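Local coordinates for uncharacterized protein (Corynebacterium glutamicum, PDB 2NSF) that probably catalyses the mycothiol-dependent isomerization of maleylpyruvate with the help of a bound zinc ion, at residues F55-L60 and W64-L69; D138-E143 and E156-R161; T188-I193 and T215-A220. All coordinates share one frame; numbering follows the deposited sequence.

Contact 1: F55-L60 and W64-L69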
ATOM      1  N   PHE A  55      -8.826   3.666  19.357  1.00 29.21           N
ATOM      2  CA  PHE A  55      -7.577   3.047  18.909  1.00 27.23           C
ATOM      3  C   PHE A  55      -7.509   1.566  19.271  1.00 28.91           C
ATOM      4  O   PHE A  55      -6.990   0.753  18.504  1.00 26.21           O
ATOM      5  CB  PHE A  55      -6.372   3.772  19.522  1.00 26.30           C
ATOM      6  CG  PHE A  55      -5.959   5.018  18.779  1.00 24.89           C
ATOM      7  CD1 PHE A  55      -6.908   5.874  18.229  1.00 25.03           C
ATOM      8  CD2 PHE A  55      -4.612   5.358  18.668  1.00 25.45           C
ATOM      9  CE1 PHE A  55      -6.524   7.049  17.581  1.00 24.01           C
ATOM     10  CE2 PHE A  55      -4.215   6.530  18.022  1.00 23.80           C
ATOM     11  CZ  PHE A  55      -5.175   7.378  17.480  1.00 22.62           C
ATOM     12  N   GLY A  56      -8.044   1.220  20.440  1.00 29.15           N
ATOM     13  CA  GLY A  56      -8.021  -0.161  20.889  1.00 31.84           C
ATOM     14  C   GLY A  56      -9.015  -1.091  20.217  1.00 34.39           C
ATOM     15  O   GLY A  56      -8.965  -2.303  20.425  1.00 34.57           O
ATOM     16  N   GLU A  57      -9.919  -0.539  19.416  1.00 36.32           N
ATOM     17  CA  GLU A  57     -10.912  -1.355  18.727  1.00 39.19           C
ATOM     18  C   GLU A  57     -10.303  -1.974  17.473  1.00 39.82           C
ATOM     19  O   GLU A  57      -9.266  -1.523  16.987  1.00 38.92           O
ATOM     20  CB  GLU A  57     -12.121  -0.509  18.324  1.00 40.58           C
ATOM     21  CG  GLU A  57     -12.702   0.339  19.440  1.00 44.37           C
ATOM     22  CD  GLU A  57     -13.905   1.139  18.982  1.00 46.66           C
ATOM     23  OE1 GLU A  57     -13.890   1.637  17.834  1.00 47.59           O
ATOM     24  OE2 GLU A  57     -14.862   1.281  19.771  1.00 49.28           O
ATOM     25  N   HIS A  58     -10.957  -3.005  16.949  1.00 40.67           N
ATOM     26  CA  HIS A  58     -10.473  -3.676  15.749  1.00 41.46           C
ATOM     27  C   HIS A  58     -10.426  -2.717  14.574  1.00 40.27           C
ATOM     28  O   HIS A  58     -11.283  -1.841  14.436  1.00 39.30           O
ATOM     29  CB  HIS A  58     -11.392  -4.837  15.363  1.00 45.64           C
ATOM     30  CG  HIS A  58     -11.541  -5.877  16.428  1.00 49.87           C
ATOM     31  ND1 HIS A  58     -10.497  -6.673  16.843  1.00 52.44           N
ATOM     32  CD2 HIS A  58     -12.617  -6.253  17.157  1.00 52.35           C
ATOM     33  CE1 HIS A  58     -10.925  -7.499  17.784  1.00 53.87           C
ATOM     34  NE2 HIS A  58     -12.206  -7.264  17.993  1.00 54.08           N
ATOM     35  N   SER A  59      -9.414  -2.872  13.728  1.00 37.28           N
ATOM     36  CA  SER A  59      -9.310  -2.059  12.534  1.00 35.63           C
ATOM     37  C   SER A  59     -10.047  -2.931  11.531  1.00 34.88           C
ATOM     38  O   SER A  59     -10.605  -3.963  11.911  1.00 32.71           O
ATOM     39  CB  SER A  59      -7.852  -1.887  12.102  1.00 34.49           C
ATOM     40  OG  SER A  59      -7.317  -3.111  11.626  1.00 32.50           O
ATOM     41  N   LEU A  60     -10.061  -2.549  10.262  1.00 34.96           N
ATOM     42  CA  LEU A  60     -10.737  -3.377   9.277  1.00 35.82           C
ATOM     43  C   LEU A  60      -9.846  -4.550   8.875  1.00 36.30           C
ATOM     44  O   LEU A  60     -10.254  -5.418   8.101  1.00 35.33           O
ATOM     45  CB  LEU A  60     -11.133  -2.535   8.064  1.00 36.04           C
ATOM     46  CG  LEU A  60     -12.305  -1.596   8.373  1.00 36.49           C
ATOM     47  CD1 LEU A  60     -12.551  -0.654   7.210  1.00 38.55           C
ATOM     48  CD2 LEU A  60     -13.552  -2.426   8.667  1.00 39.10           C
ATOM     49  N   TRP A  64      -5.622  -6.994  13.790  1.00 34.95           N
ATOM     50  CA  TRP A  64      -5.002  -5.711  14.099  1.00 31.70           C
ATOM     51  C   TRP A  64      -5.986  -4.687  14.631  1.00 30.22           C
ATOM     52  O   TRP A  64      -7.010  -4.412  14.012  1.00 30.40           O
ATOM     53  CB  TRP A  64      -4.335  -5.126  12.853  1.00 31.05           C
ATOM     54  CG  TRP A  64      -2.893  -5.490  12.675  1.00 28.41           C
ATOM     55  CD1 TRP A  64      -2.201  -6.468  13.334  1.00 28.48           C
ATOM     56  CD2 TRP A  64      -1.972  -4.900  11.747  1.00 27.75           C
ATOM     57  NE1 TRP A  64      -0.907  -6.523  12.873  1.00 27.23           N
ATOM     58  CE2 TRP A  64      -0.740  -5.575  11.903  1.00 28.23           C
ATOM     59  CE3 TRP A  64      -2.070  -3.869  10.806  1.00 27.17           C
ATOM     60  CZ2 TRP A  64       0.389  -5.249  11.142  1.00 27.51           C
ATOM     61  CZ3 TRP A  64      -0.948  -3.546  10.051  1.00 26.52           C
ATOM     62  CH2 TRP A  64       0.266  -4.236  10.225  1.00 27.89           C
ATOM     63  N   THR A  65      -5.674  -4.124  15.790  1.00 28.38           N
ATOM     64  CA  THR A  65      -6.520  -3.086  16.347  1.00 26.67           C
ATOM     65  C   THR A  65      -6.068  -1.859  15.573  1.00 25.69           C
ATOM     66  O   THR A  65      -5.100  -1.931  14.814  1.00 24.43           O
ATOM     67  CB  THR A  65      -6.254  -2.885  17.851  1.00 27.42           C
ATOM     68  OG1 THR A  65      -4.892  -2.479  18.048  1.00 24.08           O
ATOM     69  CG2 THR A  65      -6.506  -4.181  18.608  1.00 27.40           C
ATOM     70  N   ARG A  66      -6.751  -0.735  15.739  1.00 22.96           N
ATOM     71  CA  ARG A  66      -6.329   0.458  15.027  1.00 22.63           C
ATOM     72  C   ARG A  66      -4.906   0.829  15.436  1.00 22.12           C
ATOM     73  O   ARG A  66      -4.114   1.280  14.611  1.00 19.52           O
ATOM     74  CB  ARG A  66      -7.280   1.620  15.309  1.00 24.52           C
ATOM     75  CG  ARG A  66      -8.649   1.491  14.654  1.00 25.63           C
ATOM     76  CD  ARG A  66      -9.359   2.836  14.723  1.00 29.23           C
ATOM     77  NE  ARG A  66     -10.606   2.878  13.967  1.00 33.91           N
ATOM     78  CZ  ARG A  66     -11.746   2.322  14.363  1.00 36.88           C
ATOM     79  NH1 ARG A  66     -11.809   1.670  15.516  1.00 37.24           N
ATOM     80  NH2 ARG A  66     -12.830   2.436  13.608  1.00 38.66           N
ATOM     81  N   SER A  67      -4.578   0.623  16.710  1.00 20.79           N
ATOM     82  CA  SER A  67      -3.242   0.936  17.209  1.00 21.38           C
ATOM     83  C   SER A  67      -2.163   0.187  16.428  1.00 19.74           C
ATOM     84  O   SER A  67      -1.119   0.755  16.120  1.00 18.03           O
ATOM     85  CB  SER A  67      -3.127   0.592  18.696  1.00 23.30           C
ATOM     86  OG  SER A  67      -3.878   1.505  19.485  1.00 25.84           O
ATOM     87  N   HIS A  68      -2.411  -1.084  16.124  1.00 20.06           N
ATOM     88  CA  HIS A  68      -1.447  -1.879  15.367  1.00 21.55           C
ATOM     89  C   HIS A  68      -1.249  -1.260  13.984  1.00 20.17           C
ATOM     90  O   HIS A  68      -0.123  -1.105  13.512  1.00 19.18           O
ATOM     91  CB  HIS A  68      -1.931  -3.323  15.184  1.00 23.55           C
ATOM     92  CG  HIS A  68      -1.846  -4.166  16.421  1.00 24.42           C
ATOM     93  ND1 HIS A  68      -2.841  -4.194  17.373  1.00 26.15           N
ATOM     94  CD2 HIS A  68      -0.900  -5.040  16.840  1.00 26.76           C
ATOM     95  CE1 HIS A  68      -2.513  -5.052  18.324  1.00 27.38           C
ATOM     96  NE2 HIS A  68      -1.340  -5.578  18.024  1.00 25.66           N
ATOM     97  N   LEU A  69      -2.356  -0.911  13.338  1.00 20.08           N
ATOM     98  CA  LEU A  69      -2.309  -0.315  12.005  1.00 17.73           C
ATOM     99  C   LEU A  69      -1.603   1.034  12.005  1.00 16.22           C
ATOM    100  O   LEU A  69      -0.757   1.311  11.153  1.00 15.87           O
ATOM    101  CB  LEU A  69      -3.731  -0.157  11.453  1.00 18.19           C
ATOM    102  CG  LEU A  69      -3.862   0.559  10.106  1.00 19.82           C
ATOM    103  CD1 LEU A  69      -3.144  -0.243   9.026  1.00 20.14           C
ATOM    104  CD2 LEU A  69      -5.329   0.740   9.759  1.00 19.50           C
TER
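The guanidinium of Arg66 has His58 O over one face, while Glu57 CB sits in its plane at the edge, 3.6 Å from Arg66 NH1. The Glu57 carboxylate comes at it obliquely: OE1 lies 3.1 Å from Arg66 NH1 in a salt bridge whose hydrogen bond is weak, bent to 128° at the hydrogen, the two planes being turned 39° apart. Both side chains run alongside each other in the same direction, Arg66 being extended from CG to NE; its polar end is also held by Leu172 O at NE and Glu54 O at NH1. At the edge of the Phe55 ring, near its plane, stands Ser67 OG, 3.4 Å from Phe55 CB.

Between these side chains the loop ahead of helix 66-89 doubles back so that its backbone pairs with the helix start, within the N-terminal, zinc-binding helical domain. A single beta bridge pairs His58 with Thr65, which occupies the N-cap position. Arg66 N donates to Glu57 O at 2.9 Å, so an amide of the first helical turn is satisfied by the preceding loop. Ser67 N, likewise in the first turn, donates to Phe55 O at 3.0 Å.

Trp64 O accepts two bonds, from Ser59 N at 2.9 Å, in the carbonyl plane, and from Ser59 OG at 2.7 Å, above that plane. Ser59 OG is placed between its own backbone N and carbonyl carbon (chi1 69°), and it also takes part in a hydrogen bond with Leu61 N. Trp64 meets the ring of zinc ligand His72, and Leu69 packs on zinc ligand His168.

Contact 2: D138-E143 and E156-R161; sequences DAWSHE and ETLWMR
Apolar contact between Trp140 and Leu158 carries this small interface, which buries 108 Å². The far corner of the indole does the touching: Trp140 CZ3 is 3.9 Å from Leu158 CD1, and Trp140 CH2 is 4.1 Å from Leu158 CD2, both methyls lying to the same side of the indole plane. The methyl CD1 approaches obliquely, and the two side chains cross at about a right angle. Trp140 has CG beside its backbone N (chi1 -80°), which carries the six-membered ring across to the helix although the nearest CA atoms, those of Trp140 and Glu156, are 8.6 Å apart.

No hydrogen bond crosses the segments; Thr157 OG1 only comes near the indole edge, 4.5 Å from Trp140 CZ3, and its hydrogen bonds are with Trp132 NE1 and Ala154 O. Ser141 N and Ser141 OG both reach Asp138 O from the same face of its plane, closing the 138-141 turn that contains Trp140.

Backbone bonds from Trp140 to Ser155 and from His142 to Ala154 join the loop to the residues just ahead of helix 156-171. Around the pair, Trp132 of helix 114-133 meets both Trp140 and Leu158, and Leu29 of helix 29-49 also touches both.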
ATOM      1  N   ASP A 138      20.830  11.852  -8.696  1.00 38.61           N
ATOM      2  CA  ASP A 138      21.387  10.520  -8.918  1.00 38.01           C
ATOM      3  C   ASP A 138      20.852   9.489  -7.930  1.00 36.02           C
ATOM      4  O   ASP A 138      20.598   8.343  -8.298  1.00 36.69           O
ATOM      5  CB  ASP A 138      22.917  10.544  -8.827  1.00 39.93           C
ATOM      6  CG  ASP A 138      23.553  11.470  -9.849  1.00 42.73           C
ATOM      7  OD1 ASP A 138      22.905  11.773 -10.874  1.00 42.72           O
ATOM      8  OD2 ASP A 138      24.714  11.883  -9.629  1.00 43.60           O
ATOM      9  N   ALA A 139      20.682   9.896  -6.676  1.00 33.54           N
ATOM     10  CA  ALA A 139      20.197   8.992  -5.639  1.00 31.44           C
ATOM     11  C   ALA A 139      18.823   8.403  -5.944  1.00 30.07           C
ATOM     12  O   ALA A 139      18.526   7.272  -5.550  1.00 27.99           O
ATOM     13  CB  ALA A 139      20.170   9.712  -4.291  1.00 30.15           C
ATOM     14  N   TRP A 140      17.985   9.159  -6.647  1.00 28.81           N
ATOM     15  CA  TRP A 140      16.650   8.673  -6.977  1.00 28.88           C
ATOM     16  C   TRP A 140      16.674   7.373  -7.782  1.00 28.99           C
ATOM     17  O   TRP A 140      15.730   6.590  -7.721  1.00 28.70           O
ATOM     18  CB  TRP A 140      15.855   9.745  -7.733  1.00 28.27           C
ATOM     19  CG  TRP A 140      15.258  10.805  -6.846  1.00 27.26           C
ATOM     20  CD1 TRP A 140      15.561  12.139  -6.839  1.00 27.23           C
ATOM     21  CD2 TRP A 140      14.246  10.619  -5.848  1.00 25.91           C
ATOM     22  NE1 TRP A 140      14.796  12.793  -5.901  1.00 27.84           N
ATOM     23  CE2 TRP A 140      13.979  11.884  -5.278  1.00 26.21           C
ATOM     24  CE3 TRP A 140      13.537   9.503  -5.380  1.00 23.86           C
ATOM     25  CZ2 TRP A 140      13.033  12.067  -4.259  1.00 26.43           C
ATOM     26  CZ3 TRP A 140      12.592   9.684  -4.365  1.00 25.22           C
ATOM     27  CH2 TRP A 140      12.351  10.958  -3.820  1.00 24.05           C
ATOM     28  N   SER A 141      17.751   7.133  -8.525  1.00 29.10           N
ATOM     29  CA  SER A 141      17.849   5.916  -9.326  1.00 30.31           C
ATOM     30  C   SER A 141      18.755   4.846  -8.714  1.00 30.19           C
ATOM     31  O   SER A 141      18.980   3.792  -9.312  1.00 29.65           O
ATOM     32  CB  SER A 141      18.331   6.249 -10.740  1.00 32.87           C
ATOM     33  OG  SER A 141      19.615   6.842 -10.710  1.00 36.27           O
ATOM     34  N   HIS A 142      19.268   5.113  -7.517  1.00 30.24           N
ATOM     35  CA  HIS A 142      20.138   4.162  -6.833  1.00 30.90           C
ATOM     36  C   HIS A 142      19.340   2.899  -6.508  1.00 29.84           C
ATOM     37  O   HIS A 142      18.209   2.981  -6.030  1.00 29.75           O
ATOM     38  CB  HIS A 142      20.681   4.797  -5.549  1.00 31.99           C
ATOM     39  CG  HIS A 142      21.793   4.022  -4.912  1.00 33.97           C
ATOM     40  ND1 HIS A 142      21.609   2.782  -4.344  1.00 34.17           N
ATOM     41  CD2 HIS A 142      23.107   4.314  -4.765  1.00 33.99           C
ATOM     42  CE1 HIS A 142      22.762   2.340  -3.871  1.00 35.17           C
ATOM     43  NE2 HIS A 142      23.686   3.251  -4.114  1.00 34.85           N
ATOM     44  N   GLU A 143      19.922   1.733  -6.768  1.00 29.61           N
ATOM     45  CA  GLU A 143      19.231   0.478  -6.505  1.00 29.78           C
ATOM     46  C   GLU A 143      19.198   0.111  -5.032  1.00 28.32           C
ATOM     47  O   GLU A 143      20.213   0.166  -4.340  1.00 28.88           O
ATOM     48  CB  GLU A 143      19.872  -0.679  -7.277  1.00 32.12           C
ATOM     49  CG  GLU A 143      19.850  -0.528  -8.783  1.00 36.60           C
ATOM     50  CD  GLU A 143      20.014  -1.859  -9.489  1.00 38.24           C
ATOM     51  OE1 GLU A 143      20.789  -2.704  -8.989  1.00 39.54           O
ATOM     52  OE2 GLU A 143      19.376  -2.058 -10.544  1.00 40.50           O
ATOM     53  N   GLU A 156      11.255   4.130  -5.981  1.00 19.48           N
ATOM     54  CA  GLU A 156      10.169   3.188  -5.726  1.00 19.67           C
ATOM     55  C   GLU A 156       9.497   3.479  -4.381  1.00 19.38           C
ATOM     56  O   GLU A 156       8.343   3.108  -4.173  1.00 19.28           O
ATOM     57  CB  GLU A 156      10.701   1.753  -5.723  1.00 19.00           C
ATOM     58  CG  GLU A 156       9.635   0.661  -5.806  1.00 20.27           C
ATOM     59  CD  GLU A 156       9.194   0.380  -7.237  1.00 23.37           C
ATOM     60  OE1 GLU A 156       9.801   0.951  -8.168  1.00 23.86           O
ATOM     61  OE2 GLU A 156       8.249  -0.419  -7.428  1.00 22.57           O
ATOM     62  N   THR A 157      10.214   4.137  -3.472  1.00 19.79           N
ATOM     63  CA  THR A 157       9.644   4.444  -2.158  1.00 19.28           C
ATOM     64  C   THR A 157       8.436   5.363  -2.279  1.00 18.41           C
ATOM     65  O   THR A 157       7.563   5.358  -1.417  1.00 17.92           O
ATOM     66  CB  THR A 157      10.671   5.112  -1.215  1.00 18.87           C
ATOM     67  OG1 THR A 157      11.100   6.361  -1.771  1.00 20.63           O
ATOM     68  CG2 THR A 157      11.875   4.200  -1.002  1.00 19.59           C
ATOM     69  N   LEU A 158       8.387   6.157  -3.344  1.00 18.19           N
ATOM     70  CA  LEU A 158       7.252   7.051  -3.546  1.00 16.96           C
ATOM     71  C   LEU A 158       6.012   6.201  -3.820  1.00 17.30           C
ATOM     72  O   LEU A 158       4.922   6.490  -3.325  1.00 16.66           O
ATOM     73  CB  LEU A 158       7.522   7.995  -4.720  1.00 19.08           C
ATOM     74  CG  LEU A 158       8.703   8.959  -4.543  1.00 20.56           C
ATOM     75  CD1 LEU A 158       8.996   9.642  -5.866  1.00 21.86           C
ATOM     76  CD2 LEU A 158       8.390   9.988  -3.458  1.00 21.37           C
ATOM     77  N   TRP A 159       6.191   5.143  -4.604  1.00 18.26           N
ATOM     78  CA  TRP A 159       5.094   4.236  -4.930  1.00 16.90           C
ATOM     79  C   TRP A 159       4.750   3.385  -3.712  1.00 18.02           C
ATOM     80  O   TRP A 159       3.583   3.210  -3.358  1.00 17.13           O
ATOM     81  CB  TRP A 159       5.495   3.321  -6.094  1.00 16.62           C
ATOM     82  CG  TRP A 159       4.607   2.107  -6.252  1.00 16.50           C
ATOM     83  CD1 TRP A 159       4.994   0.800  -6.183  1.00 16.70           C
ATOM     84  CD2 TRP A 159       3.192   2.093  -6.492  1.00 17.07           C
ATOM     85  NE1 TRP A 159       3.912  -0.029  -6.366  1.00 18.44           N
ATOM     86  CE2 TRP A 159       2.793   0.739  -6.557  1.00 17.58           C
ATOM     87  CE3 TRP A 159       2.221   3.093  -6.660  1.00 16.90           C
ATOM     88  CZ2 TRP A 159       1.465   0.353  -6.783  1.00 18.27           C
ATOM     89  CZ3 TRP A 159       0.894   2.707  -6.886  1.00 16.09           C
ATOM     90  CH2 TRP A 159       0.533   1.351  -6.945  1.00 17.74           C
ATOM     91  N   MET A 160       5.780   2.853  -3.068  1.00 17.75           N
ATOM     92  CA  MET A 160       5.569   2.010  -1.899  1.00 18.23           C
ATOM     93  C   MET A 160       4.804   2.748  -0.808  1.00 16.98           C
ATOM     94  O   MET A 160       3.878   2.198  -0.213  1.00 18.02           O
ATOM     95  CB  MET A 160       6.917   1.523  -1.366  1.00 18.34           C
ATOM     96  CG  MET A 160       7.641   0.602  -2.331  1.00 19.34           C
ATOM     97  SD  MET A 160       9.391   0.446  -1.945  1.00 22.45           S
ATOM     98  CE  MET A 160       9.334  -0.729  -0.621  1.00 20.88           C
ATOM     99  N   ARG A 161       5.181   3.992  -0.545  1.00 17.32           N
ATOM    100  CA  ARG A 161       4.484   4.755   0.485  1.00 17.56           C
ATOM    101  C   ARG A 161       3.048   5.039   0.046  1.00 16.53           C
ATOM    102  O   ARG A 161       2.126   4.971   0.859  1.00 15.75           O
ATOM    103  CB  ARG A 161       5.216   6.063   0.779  1.00 15.42           C
ATOM    104  CG  ARG A 161       4.598   6.870   1.925  1.00 15.80           C
ATOM    105  CD  ARG A 161       4.589   6.081   3.238  1.00 16.03           C
ATOM    106  NE  ARG A 161       4.157   6.915   4.358  1.00 16.44           N
ATOM    107  CZ  ARG A 161       3.936   6.464   5.589  1.00 15.09           C
ATOM    108  NH1 ARG A 161       4.103   5.178   5.873  1.00 15.13           N
ATOM    109  NH2 ARG A 161       3.541   7.302   6.540  1.00 16.06           N
TER

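Contact 3: T188-I193 and T215-A220; sequences TLAAEI and TRYPAA
With chi1 at -67°, Tyr217 sets CG beside its own backbone N, and a chi2 of -84° turns the ring so that one face is offered to helix 183-199. The CB of Tyr217 is directed toward the helix and that of Ala190 toward the strand, and the two residues therefore meet directly.

The result is a CH-pi contact of nearly centred geometry. Ala190 CB stands 3.6 Å from the centroid of the Tyr217 ring, 10° off the ring normal. The individual distances confirm the centring: Ala190 CB is 3.6 Å from Tyr217 CE1 and 4.0 Å from both Tyr217 CG and Tyr217 CD2, a spread small enough to exclude an approach at the rim. The methyl leans slightly toward the CE1 side of the ring.

Ala191 adds a second, looser touch. Its backbone N is 3.7 Å from Tyr217 CD1 and comes in obliquely, while Ala191 CB reaches Tyr217 CE1 at 4.2 Å. The CA atoms of Ala191 and Tyr217 are 6.2 Å apart, and the small side chains of Ala190 and Ala191 are consistent with this close approach. No hydrogen bond crosses between the segments, and the cohesion here is that of apolar groups, 67 Å² of Tyr217 and 43 Å² of Ala190 being buried against the opposite segment.

Neighbours complete the layer. Ile235 of helix 232-239 touches Tyr217, Val236 of the same helix touches Ala190, and Leu208 of the adjoining strand both touches the Tyr217 side chain and pairs with its backbone. Strand 215-218 is the outermost on its side of a four-stranded mixed sheet, and this contact is a helix-on-sheet joint of the kind found in two-layer alpha/beta domains, with helix 183-199 packed over the sheet face at its outer strand.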
ATOM      1  N   THR A 188      -2.388   1.065 -11.257  1.00 17.34           N
ATOM      2  CA  THR A 188      -1.083   0.484 -10.965  1.00 18.07           C
ATOM      3  C   THR A 188      -1.222  -0.667  -9.969  1.00 17.19           C
ATOM      4  O   THR A 188      -0.518  -1.674 -10.074  1.00 17.16           O
ATOM      5  CB  THR A 188      -0.110   1.552 -10.422  1.00 19.52           C
ATOM      6  OG1 THR A 188      -0.037   2.639 -11.358  1.00 21.31           O
ATOM      7  CG2 THR A 188       1.292   0.961 -10.254  1.00 18.67           C
ATOM      8  N   LEU A 189      -2.134  -0.528  -9.009  1.00 16.58           N
ATOM      9  CA  LEU A 189      -2.366  -1.586  -8.026  1.00 17.49           C
ATOM     10  C   LEU A 189      -2.978  -2.827  -8.676  1.00 18.19           C
ATOM     11  O   LEU A 189      -2.596  -3.956  -8.363  1.00 17.73           O
ATOM     12  CB  LEU A 189      -3.308  -1.102  -6.913  1.00 17.35           C
ATOM     13  CG  LEU A 189      -2.750  -0.186  -5.827  1.00 18.74           C
ATOM     14  CD1 LEU A 189      -3.894   0.287  -4.920  1.00 17.12           C
ATOM     15  CD2 LEU A 189      -1.696  -0.940  -5.019  1.00 19.57           C
ATOM     16  N   ALA A 190      -3.937  -2.624  -9.572  1.00 17.17           N
ATOM     17  CA  ALA A 190      -4.573  -3.758 -10.234  1.00 18.07           C
ATOM     18  C   ALA A 190      -3.528  -4.572 -10.988  1.00 17.00           C
ATOM     19  O   ALA A 190      -3.523  -5.807 -10.936  1.00 18.20           O
ATOM     20  CB  ALA A 190      -5.648  -3.270 -11.194  1.00 16.41           C
ATOM     21  N   ALA A 191      -2.645  -3.876 -11.696  1.00 16.77           N
ATOM     22  CA  ALA A 191      -1.588  -4.526 -12.460  1.00 15.98           C
ATOM     23  C   ALA A 191      -0.577  -5.197 -11.540  1.00 17.56           C
ATOM     24  O   ALA A 191      -0.213  -6.355 -11.742  1.00 17.93           O
ATOM     25  CB  ALA A 191      -0.881  -3.509 -13.349  1.00 16.89           C
ATOM     26  N   GLU A 192      -0.119  -4.473 -10.525  1.00 18.37           N
ATOM     27  CA  GLU A 192       0.880  -5.026  -9.614  1.00 18.52           C
ATOM     28  C   GLU A 192       0.404  -6.261  -8.863  1.00 18.07           C
ATOM     29  O   GLU A 192       1.123  -7.257  -8.771  1.00 18.83           O
ATOM     30  CB  GLU A 192       1.325  -3.977  -8.597  1.00 19.21           C
ATOM     31  CG  GLU A 192       2.508  -4.437  -7.764  1.00 21.22           C
ATOM     32  CD  GLU A 192       2.990  -3.380  -6.800  1.00 21.62           C
ATOM     33  OE1 GLU A 192       2.384  -3.243  -5.717  1.00 23.52           O
ATOM     34  OE2 GLU A 192       3.970  -2.682  -7.136  1.00 24.64           O
ATOM     35  N   ILE A 193      -0.795  -6.194  -8.299  1.00 16.97           N
ATOM     36  CA  ILE A 193      -1.319  -7.329  -7.557  1.00 17.16           C
ATOM     37  C   ILE A 193      -1.445  -8.563  -8.449  1.00 17.85           C
ATOM     38  O   ILE A 193      -1.047  -9.661  -8.057  1.00 16.91           O
ATOM     39  CB  ILE A 193      -2.696  -7.010  -6.943  1.00 17.69           C
ATOM     40  CG1 ILE A 193      -2.546  -5.898  -5.897  1.00 17.49           C
ATOM     41  CG2 ILE A 193      -3.295  -8.266  -6.325  1.00 18.08           C
ATOM     42  CD1 ILE A 193      -3.871  -5.423  -5.306  1.00 19.36           C
ATOM     43  N   THR A 215     -10.637  -3.295 -19.416  1.00 21.03           N
ATOM     44  CA  THR A 215      -9.246  -3.665 -19.200  1.00 20.65           C
ATOM     45  C   THR A 215      -9.180  -4.912 -18.334  1.00 19.56           C
ATOM     46  O   THR A 215      -9.722  -4.939 -17.228  1.00 17.95           O
ATOM     47  CB  THR A 215      -8.458  -2.532 -18.514  1.00 21.68           C
ATOM     48  OG1 THR A 215      -8.533  -1.347 -19.320  1.00 24.24           O
ATOM     49  CG2 THR A 215      -6.992  -2.926 -18.342  1.00 20.84           C
ATOM     50  N   ARG A 216      -8.529  -5.952 -18.849  1.00 18.29           N
ATOM     51  CA  ARG A 216      -8.386  -7.209 -18.122  1.00 19.39           C
ATOM     52  C   ARG A 216      -7.053  -7.247 -17.380  1.00 17.41           C
ATOM     53  O   ARG A 216      -6.044  -6.733 -17.861  1.00 18.06           O
ATOM     54  CB  ARG A 216      -8.480  -8.402 -19.091  1.00 19.89           C
ATOM     55  CG  ARG A 216      -9.902  -8.759 -19.527  1.00 24.16           C
ATOM     56  CD  ARG A 216      -9.922  -9.650 -20.777  1.00 29.01           C
ATOM     57  NE  ARG A 216      -9.152 -10.886 -20.625  1.00 33.10           N
ATOM     58  CZ  ARG A 216      -9.674 -12.084 -20.373  1.00 35.19           C
ATOM     59  NH1 ARG A 216     -10.987 -12.237 -20.236  1.00 35.00           N
ATOM     60  NH2 ARG A 216      -8.876 -13.137 -20.258  1.00 35.02           N
ATOM     61  N   TYR A 217      -7.071  -7.857 -16.199  1.00 17.81           N
ATOM     62  CA  TYR A 217      -5.891  -8.005 -15.355  1.00 17.18           C
ATOM     63  C   TYR A 217      -5.838  -9.490 -15.013  1.00 18.49           C
ATOM     64  O   TYR A 217      -6.353  -9.923 -13.983  1.00 17.49           O
ATOM     65  CB  TYR A 217      -6.050  -7.167 -14.082  1.00 18.04           C
ATOM     66  CG  TYR A 217      -6.043  -5.675 -14.337  1.00 17.36           C
ATOM     67  CD1 TYR A 217      -4.846  -4.974 -14.437  1.00 17.37           C
ATOM     68  CD2 TYR A 217      -7.236  -4.969 -14.498  1.00 17.84           C
ATOM     69  CE1 TYR A 217      -4.830  -3.605 -14.690  1.00 18.35           C
ATOM     70  CE2 TYR A 217      -7.233  -3.597 -14.754  1.00 18.09           C
ATOM     71  CZ  TYR A 217      -6.025  -2.924 -14.849  1.00 18.61           C
ATOM     72  OH  TYR A 217      -6.003  -1.569 -15.092  1.00 19.26           O
ATOM     73  N   PRO A 218      -5.228 -10.294 -15.894  1.00 17.79           N
ATOM     74  CA  PRO A 218      -5.127 -11.737 -15.667  1.00 18.79           C
ATOM     75  C   PRO A 218      -4.056 -12.121 -14.660  1.00 18.85           C
ATOM     76  O   PRO A 218      -3.113 -11.372 -14.421  1.00 17.82           O
ATOM     77  CB  PRO A 218      -4.813 -12.277 -17.057  1.00 18.91           C
ATOM     78  CG  PRO A 218      -3.932 -11.196 -17.624  1.00 20.49           C
ATOM     79  CD  PRO A 218      -4.657  -9.926 -17.206  1.00 19.36           C
ATOM     80  N   ALA A 219      -4.220 -13.300 -14.079  1.00 19.68           N
ATOM     81  CA  ALA A 219      -3.262 -13.829 -13.119  1.00 20.27           C
ATOM     82  C   ALA A 219      -2.575 -15.007 -13.804  1.00 20.75           C
ATOM     83  O   ALA A 219      -2.266 -14.944 -14.995  1.00 20.31           O
ATOM     84  CB  ALA A 219      -3.985 -14.289 -11.857  1.00 20.07           C
ATOM     85  N   ALA A 220      -2.338 -16.086 -13.070  1.00 20.15           N
ATOM     86  CA  ALA A 220      -1.692 -17.253 -13.665  1.00 21.79           C
ATOM     87  C   ALA A 220      -2.672 -17.933 -14.620  1.00 22.31           C
ATOM     88  O   ALA A 220      -3.870 -17.968 -14.362  1.00 22.73           O
ATOM     89  CB  ALA A 220      -1.255 -18.220 -12.573  1.00 22.26           C
TER

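The three contacts follow one another along the chain. Contact 1 lies nearest the metal: the Trp64 side chain is about 5 Å from the zinc ion, which His72, Glu164 and His168 bind. Contact 2 belongs to the same N-terminal domain, yet its centre is about 30 Å from that of contact 1, and the Thr157 side chain is about 14 Å from the zinc. Its helix 156-171 nevertheless supplies Glu164 and His168 further along. Contact 3 lies in the C-terminal domain, away from the metal site. It touches contact 2 through Trp159: Trp159 NE1 is 2.8 Å from Glu192 OE2, a probable hydrogen bond, and Trp159 CH2 packs 3.4 Å from Thr188 CG2.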